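Local atomic coordinates of aromatic-amino-acid:2-oxoglutarate transaminase (Candida albicans, PDB entry 6HND), a protein that probably transfers amino groups between aromatic amino acids and 2-oxoglutarate, using pyridoxal 5'-phosphate as cofactor. Residues D175-D180 with K356-A361. Residues are numbered along the deposited sequence; the frame is centred on the assembly and turned at random.
Sequences DVFLDD and KEVIDA
Val176 holds CG1 between its own backbone N and carbonyl carbon (chi1 84°) and turns CG2 anti to the N, while Val358 sets CG1 anti to its N (chi1 170°); these rotations aim both methyls of Val176 and CG1 of Val358 into one apolar junction. Val176 is its centre. Its CG1 meets Val358 CG1 at 3.7 Å, the two side chains crossing at about a right angle. Its other branch, CG2, reaches the partner helix near its N-terminal end, 3.6 Å from Ala361 CB and 3.7 Å from the carbonyl O of Val358. Val358 and Ala361, three residues apart, thus offer neighbouring surfaces on one side of that helix, and the small side chain of Ala361 is consistent with the close backbones, 6.5 Å between Val176 CA and Ala361 CA. Phe177 joins through the far end of its ring: CE1 and CZ each stand 4.1 Å from Val358 CG2, approached obliquely. One face of the same ring carries Val176 CG1, 3.8 Å above its plane and over the centre, so that this methyl touches both the ring and Val358. No hydrogen bond crosses this buried contact. Away from the pyridoxal-phosphate site, it packs the C-terminal end of helix 166-177 and the N-terminal part of helix 356-369 against the mostly parallel seven-stranded sheet of the fold type I large domain, where Leu334 of strand 333-338 touches Val176, Phe177 and Val358 alike.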
loop_
_atom_site.group_PDB
_atom_site.type_symbol
_atom_site.label_atom_id
_atom_site.label_comp_id
_atom_site.label_asym_id
_atom_site.label_seq_id
_atom_site.Cartn_x
_atom_site.Cartn_y
_atom_site.Cartn_z
ATOM N N ASP B 175 11.260 9.713 -3.302
ATOM C CA ASP B 175 11.699 8.911 -4.477
ATOM C C ASP B 175 11.772 9.796 -5.730
ATOM O O ASP B 175 12.777 9.707 -6.439
ATOM C CB ASP B 175 10.781 7.727 -4.740
ATOM C CG ASP B 175 11.177 6.973 -5.990
ATOM O OD1 ASP B 175 12.207 6.250 -5.925
ATOM O OD2 ASP B 175 10.491 7.168 -7.015
ATOM N N VAL B 176 10.753 10.613 -5.998
ATOM C CA VAL B 176 10.615 11.338 -7.286
ATOM C C VAL B 176 11.612 12.494 -7.339
ATOM O O VAL B 176 11.929 12.904 -8.476
ATOM C CB VAL B 176 9.171 11.814 -7.549
ATOM C CG1 VAL B 176 8.844 13.151 -6.881
ATOM C CG2 VAL B 176 8.902 11.924 -9.042
ATOM N N PHE B 177 12.073 13.037 -6.198
ATOM C CA PHE B 177 13.001 14.207 -6.195
ATOM C C PHE B 177 14.449 13.839 -5.812
ATOM O O PHE B 177 15.329 14.599 -6.212
ATOM C CB PHE B 177 12.479 15.363 -5.332
ATOM C CG PHE B 177 11.272 16.072 -5.885
ATOM C CD1 PHE B 177 11.275 16.591 -7.160
ATOM C CD2 PHE B 177 10.153 16.282 -5.099
ATOM C CE1 PHE B 177 10.153 17.221 -7.664
ATOM C CE2 PHE B 177 9.041 16.950 -5.592
ATOM C CZ PHE B 177 9.036 17.407 -6.880
ATOM N N LEU B 178 14.723 12.764 -5.072
ATOM C CA LEU B 178 16.083 12.546 -4.516
ATOM C C LEU B 178 16.779 11.339 -5.162
ATOM O O LEU B 178 16.331 10.210 -4.992
ATOM C CB LEU B 178 15.970 12.355 -3.005
ATOM C CG LEU B 178 15.337 13.503 -2.235
ATOM C CD1 LEU B 178 15.187 13.128 -0.771
ATOM C CD2 LEU B 178 16.131 14.780 -2.395
ATOM N N ASP B 179 17.892 11.562 -5.830
ATOM C CA ASP B 179 18.813 10.481 -6.263
ATOM C C ASP B 179 19.750 10.166 -5.110
ATOM O O ASP B 179 19.838 10.989 -4.163
ATOM C CB ASP B 179 19.613 10.886 -7.505
ATOM C CG ASP B 179 18.821 10.654 -8.773
ATOM O OD1 ASP B 179 18.266 9.528 -8.902
ATOM O OD2 ASP B 179 18.745 11.586 -9.598
ATOM N N ASP B 180 20.429 9.034 -5.221
ATOM C CA ASP B 180 21.519 8.597 -4.312
ATOM C C ASP B 180 22.571 9.715 -4.242
ATOM O O ASP B 180 23.020 10.145 -5.300
ATOM C CB ASP B 180 22.122 7.281 -4.813
ATOM C CG ASP B 180 22.501 6.367 -3.671
ATOM O OD1 ASP B 180 23.627 6.537 -3.159
ATOM O OD2 ASP B 180 21.635 5.522 -3.274
ATOM N N LYS B 356 2.011 17.208 -13.573
ATOM C CA LYS B 356 1.731 16.046 -14.453
ATOM C C LYS B 356 2.954 15.125 -14.516
ATOM O O LYS B 356 2.766 13.899 -14.417
ATOM C CB LYS B 356 1.365 16.519 -15.867
ATOM C CG LYS B 356 -0.045 16.186 -16.336
ATOM C CD LYS B 356 -0.856 17.384 -16.874
ATOM C CE LYS B 356 -0.130 18.274 -17.874
ATOM N NZ LYS B 356 0.424 17.522 -19.030
ATOM N N GLU B 357 4.138 15.684 -14.777
ATOM C CA GLU B 357 5.335 14.885 -15.103
ATOM C C GLU B 357 5.829 14.268 -13.800
ATOM O O GLU B 357 6.331 13.124 -13.866
ATOM C CB GLU B 357 6.384 15.714 -15.854
ATOM C CG GLU B 357 5.950 16.052 -17.289
ATOM C CD GLU B 357 7.008 16.185 -18.378
ATOM O OE1 GLU B 357 8.069 15.528 -18.288
ATOM O OE2 GLU B 357 6.760 16.936 -19.348
ATOM N N VAL B 358 5.674 14.976 -12.674
ATOM C CA VAL B 358 6.017 14.425 -11.333
ATOM C C VAL B 358 5.036 13.283 -11.017
ATOM O O VAL B 358 5.519 12.199 -10.636
ATOM C CB VAL B 358 6.076 15.514 -10.242
ATOM C CG1 VAL B 358 6.188 14.918 -8.850
ATOM C CG2 VAL B 358 7.230 16.490 -10.472
ATOM N N ILE B 359 3.729 13.468 -11.222
ATOM C CA ILE B 359 2.708 12.400 -10.981
ATOM C C ILE B 359 3.028 11.165 -11.832
ATOM O O ILE B 359 2.831 10.037 -11.321
ATOM C CB ILE B 359 1.260 12.878 -11.230
ATOM C CG1 ILE B 359 0.868 14.069 -10.341
ATOM C CG2 ILE B 359 0.280 11.728 -11.074
ATOM C CD1 ILE B 359 1.317 13.958 -8.885
ATOM N N ASP B 360 3.473 11.333 -13.080
ATOM C CA ASP B 360 3.690 10.186 -14.001
ATOM C C ASP B 360 4.817 9.314 -13.455
ATOM O O ASP B 360 4.737 8.074 -13.580
ATOM C CB ASP B 360 4.042 10.628 -15.429
ATOM C CG ASP B 360 2.868 11.192 -16.203
ATOM O OD1 ASP B 360 1.705 10.902 -15.797
ATOM O OD2 ASP B 360 3.122 11.958 -17.188
ATOM N N ALA B 361 5.865 9.949 -12.950
ATOM C CA ALA B 361 7.043 9.278 -12.370
ATOM C C ALA B 361 6.613 8.584 -11.074
ATOM O O ALA B 361 7.004 7.425 -10.895
ATOM C CB ALA B 361 8.171 10.256 -12.170
#